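Side-chain contacts in hydrazine synthase subunit gamma (Candidatus Kuenenia stuttgartiensis, PDB 5C2V), which catalyses the reduction of nitric oxide to hydroxylamine, the first half-reaction of hydrazine synthesis, and carries two covalently bound c-type hemes: residues Q47-D52 / P141-A146; I77-L80 / G84-S87; S120-V125 / A146-I151; G249-K254 / Y270-G275. All blocks are in the same frame, centred on the assembly; numbering follows the deposited sequence.

Interaction 1: Q47-D52 / P141-A146; sequences QFQFND and PMRLEA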
# COMPACT_ATOMS: atom_id res chain seq x y z
N GLN C 47 3.73 -38.63 39.63
CA GLN C 47 5.03 -38.15 39.15
C GLN C 47 4.93 -37.72 37.69
O GLN C 47 5.53 -36.71 37.29
CB GLN C 47 6.10 -39.23 39.31
CG GLN C 47 7.52 -38.73 39.05
CD GLN C 47 8.56 -39.82 39.14
OE1 GLN C 47 8.27 -40.99 38.89
NE2 GLN C 47 9.78 -39.45 39.51
N PHE C 48 4.17 -38.47 36.90
CA PHE C 48 3.97 -38.12 35.50
C PHE C 48 3.23 -36.80 35.36
O PHE C 48 3.66 -35.91 34.63
CB PHE C 48 3.20 -39.22 34.76
CG PHE C 48 2.87 -38.87 33.33
CD1 PHE C 48 3.86 -38.87 32.36
CD2 PHE C 48 1.58 -38.52 32.97
CE1 PHE C 48 3.56 -38.54 31.05
CE2 PHE C 48 1.28 -38.19 31.66
CZ PHE C 48 2.27 -38.20 30.70
N GLN C 49 2.10 -36.67 36.07
CA GLN C 49 1.32 -35.44 36.05
C GLN C 49 2.17 -34.26 36.54
O GLN C 49 1.96 -33.12 36.14
CB GLN C 49 0.07 -35.59 36.91
CG GLN C 49 -0.86 -34.38 36.90
CD GLN C 49 -1.44 -34.10 35.52
OE1 GLN C 49 -2.44 -34.69 35.13
NE2 GLN C 49 -0.80 -33.19 34.79
N PHE C 50 3.12 -34.56 37.41
CA PHE C 50 4.04 -33.56 37.94
C PHE C 50 5.03 -33.10 36.88
O PHE C 50 5.33 -31.91 36.77
CB PHE C 50 4.78 -34.12 39.16
CG PHE C 50 5.75 -33.16 39.79
CD1 PHE C 50 5.31 -32.21 40.69
CD2 PHE C 50 7.10 -33.23 39.49
CE1 PHE C 50 6.21 -31.33 41.28
CE2 PHE C 50 8.00 -32.35 40.07
CZ PHE C 50 7.55 -31.40 40.97
N ASN C 51 5.56 -34.04 36.10
CA ASN C 51 6.57 -33.71 35.10
C ASN C 51 6.04 -33.42 33.69
O ASN C 51 6.80 -32.98 32.82
CB ASN C 51 7.60 -34.84 35.02
CG ASN C 51 8.45 -34.94 36.27
OD1 ASN C 51 9.56 -34.39 36.32
ND2 ASN C 51 7.94 -35.62 37.29
N ASP C 52 4.76 -33.66 33.45
CA ASP C 52 4.19 -33.51 32.11
C ASP C 52 3.87 -32.06 31.75
O ASP C 52 3.24 -31.35 32.52
CB ASP C 52 2.91 -34.35 31.98
CG ASP C 52 2.24 -34.19 30.63
OD1 ASP C 52 2.97 -34.12 29.62
OD2 ASP C 52 1.00 -34.13 30.58
N PRO C 141 -10.44 -35.94 39.21
CA PRO C 141 -10.25 -36.33 40.62
C PRO C 141 -9.09 -37.31 40.80
O PRO C 141 -8.28 -37.16 41.72
CB PRO C 141 -11.58 -36.99 40.98
CG PRO C 141 -12.57 -36.38 40.06
CD PRO C 141 -11.83 -36.11 38.78
N MET C 142 -9.02 -38.30 39.91
CA MET C 142 -8.02 -39.35 40.00
C MET C 142 -6.60 -38.81 39.84
O MET C 142 -5.72 -39.12 40.63
CB MET C 142 -8.29 -40.42 38.94
CG MET C 142 -7.62 -41.76 39.21
SD MET C 142 -8.23 -42.53 40.72
CE MET C 142 -7.30 -44.06 40.72
N ARG C 143 -6.39 -38.00 38.81
CA ARG C 143 -5.07 -37.44 38.53
C ARG C 143 -4.62 -36.50 39.64
O ARG C 143 -3.44 -36.47 40.00
CB ARG C 143 -5.07 -36.72 37.18
CG ARG C 143 -5.03 -37.66 35.99
CD ARG C 143 -4.82 -36.94 34.67
NE ARG C 143 -6.08 -36.45 34.09
CZ ARG C 143 -6.39 -35.17 33.95
NH1 ARG C 143 -5.54 -34.23 34.34
NH2 ARG C 143 -7.56 -34.83 33.41
N LEU C 144 -5.56 -35.74 40.20
CA LEU C 144 -5.26 -34.86 41.32
C LEU C 144 -4.83 -35.68 42.53
O LEU C 144 -3.81 -35.39 43.15
CB LEU C 144 -6.46 -33.98 41.66
CG LEU C 144 -6.25 -33.02 42.84
CD1 LEU C 144 -5.00 -32.17 42.62
CD2 LEU C 144 -7.47 -32.13 43.04
N GLU C 145 -5.62 -36.70 42.86
CA GLU C 145 -5.31 -37.56 44.00
C GLU C 145 -3.95 -38.22 43.83
O GLU C 145 -3.18 -38.32 44.79
CB GLU C 145 -6.39 -38.63 44.18
CG GLU C 145 -6.16 -39.52 45.39
CD GLU C 145 -7.21 -40.61 45.53
OE1 GLU C 145 -8.12 -40.68 44.67
OE2 GLU C 145 -7.13 -41.39 46.50
N ALA C 146 -3.65 -38.66 42.61
CA ALA C 146 -2.36 -39.28 42.31
C ALA C 146 -1.22 -38.29 42.51
O ALA C 146 -0.18 -38.63 43.08
CB ALA C 146 -2.35 -39.82 40.89

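Interaction 2: I77-L80 / G84-S87; sequences IWDL and GWGS. With CA (calcium ion), chain U; HEC (heme c), chain V.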
# COMPACT_ATOMS: atom_id res chain seq x y z
N ILE C 77 11.53 -17.08 42.11
CA ILE C 77 10.59 -16.25 42.86
C ILE C 77 9.53 -15.66 41.93
O ILE C 77 9.85 -14.98 40.96
CB ILE C 77 11.31 -15.12 43.61
CG1 ILE C 77 12.41 -15.71 44.51
CG2 ILE C 77 10.32 -14.30 44.42
CD1 ILE C 77 13.24 -14.68 45.22
N TRP C 78 8.26 -15.92 42.24
CA TRP C 78 7.16 -15.57 41.35
C TRP C 78 6.17 -14.61 41.99
O TRP C 78 6.09 -14.52 43.22
CB TRP C 78 6.43 -16.83 40.90
CG TRP C 78 7.30 -17.81 40.20
CD1 TRP C 78 7.89 -18.91 40.75
CD2 TRP C 78 7.70 -17.78 38.83
NE1 TRP C 78 8.63 -19.57 39.79
CE2 TRP C 78 8.52 -18.89 38.61
CE3 TRP C 78 7.43 -16.91 37.77
CZ2 TRP C 78 9.09 -19.17 37.36
CZ3 TRP C 78 7.99 -17.18 36.53
CH2 TRP C 78 8.80 -18.30 36.34
N ASP C 79 5.40 -13.91 41.16
CA ASP C 79 4.29 -13.12 41.67
C ASP C 79 2.97 -13.76 41.24
O ASP C 79 2.53 -13.62 40.10
CB ASP C 79 4.40 -11.68 41.18
CG ASP C 79 3.33 -10.78 41.75
OD1 ASP C 79 2.64 -11.22 42.70
OD2 ASP C 79 3.18 -9.64 41.28
N LEU C 80 2.33 -14.44 42.19
CA LEU C 80 1.03 -15.09 42.00
C LEU C 80 -0.12 -14.12 42.23
O LEU C 80 0.01 -13.16 42.99
CB LEU C 80 0.90 -16.31 42.91
CG LEU C 80 2.01 -17.36 42.74
CD1 LEU C 80 1.76 -18.57 43.62
CD2 LEU C 80 2.14 -17.77 41.27
N GLY C 84 -2.29 -10.96 45.86
CA GLY C 84 -2.04 -9.56 45.57
C GLY C 84 -0.79 -9.36 44.73
O GLY C 84 0.18 -10.11 44.84
N TRP C 85 -0.82 -8.32 43.89
CA TRP C 85 0.29 -8.03 43.00
C TRP C 85 1.36 -7.22 43.72
O TRP C 85 1.06 -6.35 44.53
CB TRP C 85 -0.20 -7.28 41.76
CG TRP C 85 -1.32 -7.96 41.03
CD1 TRP C 85 -2.60 -7.50 40.89
CD2 TRP C 85 -1.26 -9.22 40.34
NE1 TRP C 85 -3.34 -8.40 40.15
CE2 TRP C 85 -2.54 -9.46 39.81
CE3 TRP C 85 -0.25 -10.16 40.13
CZ2 TRP C 85 -2.84 -10.60 39.07
CZ3 TRP C 85 -0.55 -11.30 39.40
CH2 TRP C 85 -1.83 -11.51 38.88
N GLY C 86 2.62 -7.52 43.42
CA GLY C 86 3.73 -6.87 44.09
C GLY C 86 4.12 -7.63 45.35
O GLY C 86 5.06 -7.26 46.04
N SER C 87 3.37 -8.69 45.63
CA SER C 87 3.67 -9.58 46.75
C SER C 87 4.34 -10.84 46.24
O SER C 87 3.69 -11.67 45.61
CB SER C 87 2.39 -9.95 47.51
OG SER C 87 1.49 -10.65 46.67
CA CA U . 1.76 -12.36 44.45
FE HEC V . 3.82 -24.95 43.31
CHA HEC V . 3.82 -23.83 46.56
CHB HEC V . 2.93 -28.06 44.40
CHC HEC V . 3.56 -26.03 40.04
CHD HEC V . 5.43 -22.13 42.23
NA HEC V . 3.41 -25.78 45.15
C1A HEC V . 3.54 -25.16 46.38
C2A HEC V . 3.35 -26.17 47.41
C3A HEC V . 3.10 -27.34 46.80
C4A HEC V . 3.13 -27.11 45.37
CMA HEC V . 2.82 -28.71 47.46
CAA HEC V . 3.41 -25.90 48.94
CBA HEC V . 4.54 -26.68 49.61
CGA HEC V . 4.54 -26.43 51.09
O1A HEC V . 3.74 -25.58 51.56
O2A HEC V . 5.34 -27.08 51.81
NB HEC V . 3.45 -26.76 42.38
C1B HEC V . 2.86 -27.82 43.04
C2B HEC V . 2.16 -28.63 42.06
C3B HEC V . 2.34 -28.07 40.86
C4B HEC V . 3.15 -26.89 41.03
CMB HEC V . 1.37 -29.92 42.38
CAB HEC V . 1.79 -28.57 39.50
CBB HEC V . 0.26 -28.39 39.43
NC HEC V . 4.41 -24.22 41.47
C1C HEC V . 4.17 -24.81 40.24
C2C HEC V . 4.54 -23.86 39.21
C3C HEC V . 5.18 -22.84 39.82
C4C HEC V . 5.03 -23.01 41.25
CMC HEC V . 4.60 -24.20 37.71
CAC HEC V . 5.83 -21.62 39.12
CBC HEC V . 4.75 -20.74 38.46
ND HEC V . 4.58 -23.27 44.26
C1D HEC V . 5.06 -22.16 43.56
C2D HEC V . 5.11 -21.03 44.47
C3D HEC V . 4.61 -21.56 45.82
C4D HEC V . 4.30 -22.96 45.60
CMD HEC V . 5.57 -19.59 44.14
CAD HEC V . 4.45 -20.77 47.13
CBD HEC V . 3.13 -20.02 47.09
CGD HEC V . 2.94 -19.25 48.37
O1D HEC V . 1.89 -18.57 48.52
O2D HEC V . 3.84 -19.32 49.24
O HOH W 1 3.12 -14.34 44.23
O HOH W 2 1.95 -24.00 43.35

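Interaction 3: S120-V125 / A146-I151; sequences SSLDRV and ALICYI. With HEC (heme c), chain V.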
# COMPACT_ATOMS: atom_id res chain seq x y z
N SER C 120 -5.48 -25.93 53.84
CA SER C 120 -5.85 -27.09 54.64
C SER C 120 -5.39 -28.41 54.01
O SER C 120 -5.07 -29.36 54.72
CB SER C 120 -7.37 -27.13 54.85
OG SER C 120 -8.06 -27.22 53.61
N SER C 121 -5.35 -28.45 52.68
CA SER C 121 -4.95 -29.66 51.98
C SER C 121 -4.02 -29.36 50.82
O SER C 121 -4.03 -28.26 50.27
CB SER C 121 -6.18 -30.42 51.47
OG SER C 121 -6.90 -29.63 50.54
N LEU C 122 -3.21 -30.35 50.45
CA LEU C 122 -2.34 -30.23 49.29
C LEU C 122 -3.16 -30.19 48.01
O LEU C 122 -2.71 -29.68 46.98
CB LEU C 122 -1.34 -31.39 49.24
CG LEU C 122 -0.24 -31.39 50.29
CD1 LEU C 122 0.58 -32.67 50.23
CD2 LEU C 122 0.66 -30.18 50.10
N ASP C 123 -4.38 -30.72 48.08
CA ASP C 123 -5.29 -30.71 46.94
C ASP C 123 -5.64 -29.29 46.53
O ASP C 123 -5.77 -28.99 45.34
CB ASP C 123 -6.57 -31.49 47.26
CG ASP C 123 -6.31 -32.79 47.98
OD1 ASP C 123 -5.13 -33.15 48.15
OD2 ASP C 123 -7.28 -33.46 48.38
N ARG C 124 -5.78 -28.41 47.52
CA ARG C 124 -6.13 -27.02 47.26
C ARG C 124 -4.95 -26.22 46.73
O ARG C 124 -5.10 -25.07 46.33
CB ARG C 124 -6.68 -26.36 48.53
CG ARG C 124 -8.07 -26.83 48.93
CD ARG C 124 -8.56 -26.08 50.15
NE ARG C 124 -10.00 -26.27 50.37
CZ ARG C 124 -10.70 -25.63 51.30
NH1 ARG C 124 -10.10 -24.76 52.10
NH2 ARG C 124 -12.00 -25.86 51.42
N VAL C 125 -3.77 -26.83 46.75
CA VAL C 125 -2.57 -26.20 46.20
C VAL C 125 -2.42 -26.52 44.72
O VAL C 125 -2.47 -25.63 43.87
CB VAL C 125 -1.30 -26.64 46.95
CG1 VAL C 125 -0.07 -26.04 46.29
CG2 VAL C 125 -1.38 -26.23 48.41
N ALA C 146 -3.65 -38.66 42.61
CA ALA C 146 -2.36 -39.28 42.31
C ALA C 146 -1.22 -38.29 42.51
O ALA C 146 -0.18 -38.63 43.08
CB ALA C 146 -2.35 -39.82 40.89
N LEU C 147 -1.43 -37.06 42.04
CA LEU C 147 -0.45 -35.99 42.20
C LEU C 147 -0.15 -35.74 43.67
O LEU C 147 1.01 -35.68 44.09
CB LEU C 147 -0.95 -34.71 41.53
CG LEU C 147 -0.00 -33.51 41.48
CD1 LEU C 147 1.35 -33.91 40.93
CD2 LEU C 147 -0.62 -32.40 40.65
N ILE C 148 -1.21 -35.61 44.46
CA ILE C 148 -1.08 -35.40 45.90
C ILE C 148 -0.36 -36.58 46.56
O ILE C 148 0.44 -36.39 47.48
CB ILE C 148 -2.45 -35.19 46.57
CG1 ILE C 148 -3.19 -34.04 45.89
CG2 ILE C 148 -2.29 -34.92 48.06
CD1 ILE C 148 -2.38 -32.76 45.83
N CYS C 149 -0.65 -37.79 46.09
CA CYS C 149 0.04 -38.98 46.58
C CYS C 149 1.54 -38.89 46.29
O CYS C 149 2.35 -39.29 47.13
CB CYS C 149 -0.55 -40.24 45.95
SG CYS C 149 -2.19 -40.69 46.56
N TYR C 150 1.89 -38.37 45.12
CA TYR C 150 3.30 -38.20 44.78
C TYR C 150 3.96 -37.17 45.69
O TYR C 150 5.10 -37.35 46.11
CB TYR C 150 3.46 -37.77 43.32
CG TYR C 150 4.85 -37.28 42.99
CD1 TYR C 150 5.89 -38.18 42.79
CD2 TYR C 150 5.14 -35.92 42.91
CE1 TYR C 150 7.17 -37.74 42.50
CE2 TYR C 150 6.41 -35.47 42.62
CZ TYR C 150 7.43 -36.39 42.42
OH TYR C 150 8.70 -35.95 42.13
N ILE C 151 3.25 -36.08 45.97
CA ILE C 151 3.79 -35.02 46.81
C ILE C 151 4.00 -35.49 48.25
O ILE C 151 5.02 -35.19 48.87
CB ILE C 151 2.87 -33.79 46.80
CG1 ILE C 151 2.76 -33.24 45.38
CG2 ILE C 151 3.39 -32.72 47.74
CD1 ILE C 151 1.43 -32.64 45.08
FE HEC V . 3.82 -24.95 43.31
CHA HEC V . 3.82 -23.83 46.56
CHB HEC V . 2.93 -28.06 44.40
CHC HEC V . 3.56 -26.03 40.04
CHD HEC V . 5.43 -22.13 42.23
NA HEC V . 3.41 -25.78 45.15
C1A HEC V . 3.54 -25.16 46.38
C2A HEC V . 3.35 -26.17 47.41
C3A HEC V . 3.10 -27.34 46.80
C4A HEC V . 3.13 -27.11 45.37
CMA HEC V . 2.82 -28.71 47.46
CAA HEC V . 3.41 -25.90 48.94
CBA HEC V . 4.54 -26.68 49.61
CGA HEC V . 4.54 -26.43 51.09
O1A HEC V . 3.74 -25.58 51.56
O2A HEC V . 5.34 -27.08 51.81
NB HEC V . 3.45 -26.76 42.38
C1B HEC V . 2.86 -27.82 43.04
C2B HEC V . 2.16 -28.63 42.06
C3B HEC V . 2.34 -28.07 40.86
C4B HEC V . 3.15 -26.89 41.03
CMB HEC V . 1.37 -29.92 42.38
CAB HEC V . 1.79 -28.57 39.50
CBB HEC V . 0.26 -28.39 39.43
NC HEC V . 4.41 -24.22 41.47
C1C HEC V . 4.17 -24.81 40.24
C2C HEC V . 4.54 -23.86 39.21
C3C HEC V . 5.18 -22.84 39.82
C4C HEC V . 5.03 -23.01 41.25
CMC HEC V . 4.60 -24.20 37.71
CAC HEC V . 5.83 -21.62 39.12
CBC HEC V . 4.75 -20.74 38.46
ND HEC V . 4.58 -23.27 44.26
C1D HEC V . 5.06 -22.16 43.56
C2D HEC V . 5.11 -21.03 44.47
C3D HEC V . 4.61 -21.56 45.82
C4D HEC V . 4.30 -22.96 45.60
CMD HEC V . 5.57 -19.59 44.14
CAD HEC V . 4.45 -20.77 47.13
CBD HEC V . 3.13 -20.02 47.09
CGD HEC V . 2.94 -19.25 48.37
O1D HEC V . 1.89 -18.57 48.52
O2D HEC V . 3.84 -19.32 49.24
O HOH W 2 1.95 -24.00 43.35

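Interaction 4: G249-K254 / Y270-G275; sequences GLDLVK and YFHDGG. With HEC (heme c), chain B.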
# COMPACT_ATOMS: atom_id res chain seq x y z
N GLY C 249 8.78 -5.20 48.24
CA GLY C 249 7.54 -5.95 48.14
C GLY C 249 6.40 -5.38 48.95
O GLY C 249 6.61 -4.56 49.85
N LEU C 250 5.18 -5.80 48.63
CA LEU C 250 4.01 -5.43 49.41
C LEU C 250 3.23 -6.68 49.80
O LEU C 250 2.62 -7.32 48.95
CB LEU C 250 3.10 -4.48 48.63
CG LEU C 250 3.68 -3.11 48.27
CD1 LEU C 250 2.76 -2.36 47.33
CD2 LEU C 250 3.93 -2.32 49.53
N ASP C 251 3.24 -7.02 51.09
CA ASP C 251 2.56 -8.22 51.57
C ASP C 251 1.16 -7.91 52.07
O ASP C 251 0.91 -6.85 52.64
CB ASP C 251 3.38 -8.89 52.67
CG ASP C 251 4.61 -9.60 52.14
OD1 ASP C 251 4.65 -9.92 50.94
OD2 ASP C 251 5.54 -9.85 52.94
N LEU C 252 0.24 -8.84 51.85
CA LEU C 252 -1.12 -8.68 52.34
C LEU C 252 -1.25 -9.12 53.80
O LEU C 252 -2.24 -8.82 54.46
CB LEU C 252 -2.11 -9.46 51.47
CG LEU C 252 -2.84 -8.65 50.39
CD1 LEU C 252 -1.86 -7.96 49.45
CD2 LEU C 252 -3.81 -9.52 49.62
N VAL C 253 -0.24 -9.84 54.29
CA VAL C 253 -0.21 -10.29 55.68
C VAL C 253 1.17 -10.09 56.31
O VAL C 253 2.18 -10.08 55.61
CB VAL C 253 -0.61 -11.77 55.81
CG1 VAL C 253 -2.03 -12.01 55.31
CG2 VAL C 253 0.38 -12.65 55.07
N LYS C 254 1.20 -9.91 57.63
CA LYS C 254 2.46 -9.74 58.35
C LYS C 254 3.01 -11.04 58.93
O LYS C 254 4.16 -11.08 59.38
CB LYS C 254 2.29 -8.72 59.47
CG LYS C 254 1.60 -7.44 59.05
CD LYS C 254 1.45 -6.49 60.23
CE LYS C 254 0.78 -5.20 59.81
NZ LYS C 254 0.70 -4.23 60.93
N TYR C 270 15.99 -18.20 51.04
CA TYR C 270 15.03 -18.37 52.14
C TYR C 270 14.03 -17.23 52.45
O TYR C 270 13.96 -16.22 51.76
CB TYR C 270 15.82 -18.67 53.41
CG TYR C 270 16.99 -19.56 53.10
CD1 TYR C 270 16.82 -20.92 52.91
CD2 TYR C 270 18.27 -19.03 52.95
CE1 TYR C 270 17.87 -21.73 52.61
CE2 TYR C 270 19.34 -19.84 52.63
CZ TYR C 270 19.13 -21.19 52.47
OH TYR C 270 20.19 -22.02 52.16
N PHE C 271 13.31 -17.45 53.55
CA PHE C 271 12.02 -16.85 53.94
C PHE C 271 10.90 -17.04 52.91
O PHE C 271 10.94 -17.98 52.12
CB PHE C 271 12.18 -15.36 54.24
CG PHE C 271 12.92 -15.08 55.52
CD1 PHE C 271 12.80 -15.93 56.61
CD2 PHE C 271 13.73 -13.96 55.64
CE1 PHE C 271 13.47 -15.68 57.79
CE2 PHE C 271 14.41 -13.71 56.82
CZ PHE C 271 14.28 -14.57 57.89
N HIS C 272 9.91 -16.15 52.90
CA HIS C 272 8.73 -16.33 52.04
C HIS C 272 8.86 -15.71 50.65
O HIS C 272 8.48 -16.31 49.65
CB HIS C 272 7.46 -15.83 52.73
CG HIS C 272 7.36 -14.34 52.87
ND1 HIS C 272 8.19 -13.61 53.69
CD2 HIS C 272 6.51 -13.46 52.30
CE1 HIS C 272 7.86 -12.33 53.61
NE2 HIS C 272 6.85 -12.21 52.78
N ASP C 273 9.39 -14.49 50.60
CA ASP C 273 9.53 -13.76 49.35
C ASP C 273 10.90 -14.01 48.76
O ASP C 273 11.23 -13.53 47.68
CB ASP C 273 9.31 -12.26 49.57
CG ASP C 273 10.37 -11.64 50.47
OD1 ASP C 273 10.98 -12.38 51.28
OD2 ASP C 273 10.60 -10.42 50.37
N GLY C 274 11.71 -14.77 49.49
CA GLY C 274 13.08 -14.99 49.09
C GLY C 274 13.91 -13.76 49.37
O GLY C 274 14.81 -13.41 48.61
N GLY C 275 13.61 -13.09 50.48
CA GLY C 275 14.35 -11.90 50.86
C GLY C 275 15.76 -12.24 51.28
O GLY C 275 16.69 -11.46 51.05
FE HEC B . 12.95 -19.28 61.99
CHA HEC B . 12.03 -19.16 58.68
CHB HEC B . 16.07 -20.37 61.08
CHC HEC B . 14.09 -18.70 65.19
CHD HEC B . 9.77 -18.56 62.98
NA HEC B . 13.89 -19.67 60.20
C1A HEC B . 13.30 -19.60 58.95
C2A HEC B . 14.27 -20.08 57.99
C3A HEC B . 15.39 -20.41 58.65
C4A HEC B . 15.17 -20.16 60.06
CMA HEC B . 16.68 -20.97 58.01
CAA HEC B . 14.06 -20.19 56.46
CBA HEC B . 13.04 -21.29 56.17
CGA HEC B . 12.65 -21.24 54.71
O1A HEC B . 12.04 -22.23 54.23
O2A HEC B . 12.95 -20.23 54.04
NB HEC B . 14.74 -19.57 62.98
C1B HEC B . 15.93 -19.88 62.36
C2B HEC B . 17.01 -19.60 63.30
C3B HEC B . 16.46 -19.15 64.43
C4B HEC B . 15.02 -19.11 64.26
CMB HEC B . 18.51 -19.82 63.01
CAB HEC B . 17.20 -18.72 65.72
CBB HEC B . 17.97 -17.40 65.48
NC HEC B . 12.09 -18.73 63.76
C1C HEC B . 12.74 -18.54 64.97
C2C HEC B . 11.76 -18.04 65.92
C3C HEC B . 10.56 -18.12 65.34
C4C HEC B . 10.75 -18.48 63.95
CMC HEC B . 12.04 -17.85 67.43
CAC HEC B . 9.20 -17.75 65.99
CBC HEC B . 9.13 -16.24 66.29
ND HEC B . 11.15 -18.98 60.98
C1D HEC B . 9.99 -18.54 61.62
C2D HEC B . 9.06 -18.04 60.63
C3D HEC B . 9.77 -18.24 59.28
C4D HEC B . 11.06 -18.82 59.60
CMD HEC B . 7.66 -17.46 60.87
CAD HEC B . 9.25 -17.88 57.87
CBD HEC B . 9.12 -16.36 57.76
CGD HEC B . 8.91 -15.98 56.32
O1D HEC B . 8.84 -14.76 56.03
O2D HEC B . 8.81 -16.90 55.46

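Interaction 1: Q47-D52 / P141-A146
Q49 and R143 make the contact by themselves, one polar side chain from each of two helices, 43-51 and 141-152, whose nearest CA atoms, those of Q49 and R143, are 7.1 Å apart. R143 NH1 donates to Q49 OE1 over 3.2 Å in a nearly straight bond, with an N-H...O angle of 163°. The oxygen lies at the edge of the guanidinium and close to its plane, whereas the donor is tilted from the plane of the amide carbonyl; amide and guanidinium are turned 54° against each other. The same oxygen also rests 3.3 Å from R143 CD. Q49 leaves its helix with CG opposite the backbone N (chi1 -177°) and then bends at chi2, which carries the amide across to the arginine. The bond joins two helices of the lobe that holds heme 1, and the Q49 side chain comes within about 6 Å of that of C63, one of the cysteines bound to this heme. Both side chains are buried. The NE and NH2 side of the guanidinium is held by backbone oxygens, R143 NE by G19 O and R143 NH2 by R20 O, while W15 of the alpha subunit packs on R143.

Interaction 2: I77-L80 / G84-S87
D79 and S87 face each other where 77-80, which includes strand 77-78, meets the type II turn G84-S87; their CA atoms lie 6.2 Å apart. Strand 77-78 pairs antiparallel with 89-90, and the connection between them folds round a calcium ion. Backbone oxygens supply much of the calcium coordination: L80 O and S87 O at 2.4 Å from the ion, G84 O at 2.8 Å. G84 and G86 both take backbone angles with positive phi that would press a side chain against the preceding carbonyl.

The D79 carboxylate divides its two oxygens. OD1 binds the calcium at 2.3 Å, while OD2 accepts from G86 N over 3.1 Å in a straight bond (179°) that arrives from above the carboxylate plane. With CG opposite the backbone N (chi1 -176°), the carboxylate reaches across to the turn, where OD2 also meets the edge of the W85 ring, 3.7 Å from CE3; the two planes are close to perpendicular. S87 OG adds a second ligand from that residue. The ring of W78 leads off to heme c, whose vinyl-derived carbon CAC lies over one face near the rim, 3.5 Å from W78 NE1. The W85 ring stacks on W580 of the alpha subunit. Completed by E83 and a water, this is a calcium-binding hairpin loop beside heme 1.

Interaction 3: S120-V125 / A146-I151
L122 and D123 meet I148 and I151 where the chain leads into the short helix that carries V125. Just ahead of them, S121 caps the turn: its OG accepts a weak bond from R124 N, and R32 O is a further partner of this hydroxyl.

L122 follows, pointing at the helix opposite, with its CA 6.3 Å from that of I148. Its CB touches I148 CD1 and CG2, both at 3.8 Å, while the branch CD1 lies alongside I151 CG2, the two side chains sliding past each other in opposite directions. The second branch, CD2, turns to the heme c and meets its methyl CMA at 3.7 Å; the one leucine thus packs against both the helix and the heme.

D123 crosses I148 at about a right angle. Its CG stands beside the backbone N (chi1 -44°), which lays OD1 against CG1 and CG2 of the isoleucine. The other oxygen, OD2, forms a long, weak ion pair with R32.

R124 points away from the helix, and its guanidinium is held by H30 O and E114 O. V125 then brings CG1 to 3.5 Å from C3A of the porphyrin. From the second segment, L147 CD2 and I151 CD1 approach the heme methyl CMB, at 3.6 and 3.8 Å. Helix 141-152 and the entry to helix 123-126 thus form an apolar wall of the heme 1 pocket, next to C126, the extra cysteine bound covalently to this heme.

Interaction 4: G249-K254 / Y270-G275
The H272 imidazole is met at its edge by the D251 carboxylate and lies under the CB of its neighbour D273, which sits 4.0 Å above the ring centre; F256 also stacks on this imidazole. D251 OD2 lies close to the ring plane, but the carboxylate is twisted well out of it. H272 NE2 donates to D251 OD2 over 2.7 Å with an N-H...O angle of 152°, reaching the oxygen on its syn side and 33° out of the carboxylate plane. R213 N is a second donor to the same oxygen, so the aspartate is fixed by more than the histidine.

The other ring nitrogen, ND1, makes a weak bond of 2.7 Å to O1D of a heme c propionate. H272 CG occupies the position between backbone N and carbonyl carbon (chi1 71°), which places the ring between the D251 carboxylate and the propionate.

F271 turns the edge of its ring to the heme meso carbon CHA, and its backbone N gives a weak bond of 2.8 Å to O2A, the second propionate. D273 OD2 forms a salt bridge with R213. Together these groups bind the propionates of heme 2, with H272 bonded to D251 on one side and, weakly, to a propionate on the other, within the cytochrome c family region.

Interactions 1 and 3 share helix 141-152 and A146, their centres 9 Å apart; the Y150 ring of interaction 3 lies with one face over both Q47 and F50 of interaction 1, Q47 CG being 3.6 Å from Y150 CE1. Interactions 2 and 3 do not touch, their nearest atoms being about 8 Å apart, yet both border heme 1, apparently the active-site heme, whose iron carries a water. Interaction 4 lies at heme 2, the probable electron-transfer group, with its centre 9 Å from that of interaction 2. G86 O and L250 N, 3.0 Å apart, probably form a hydrogen bond, so the calcium loop adjoins both heme surroundings. Interactions 1 and 4 are farthest separated, 29 Å between centres.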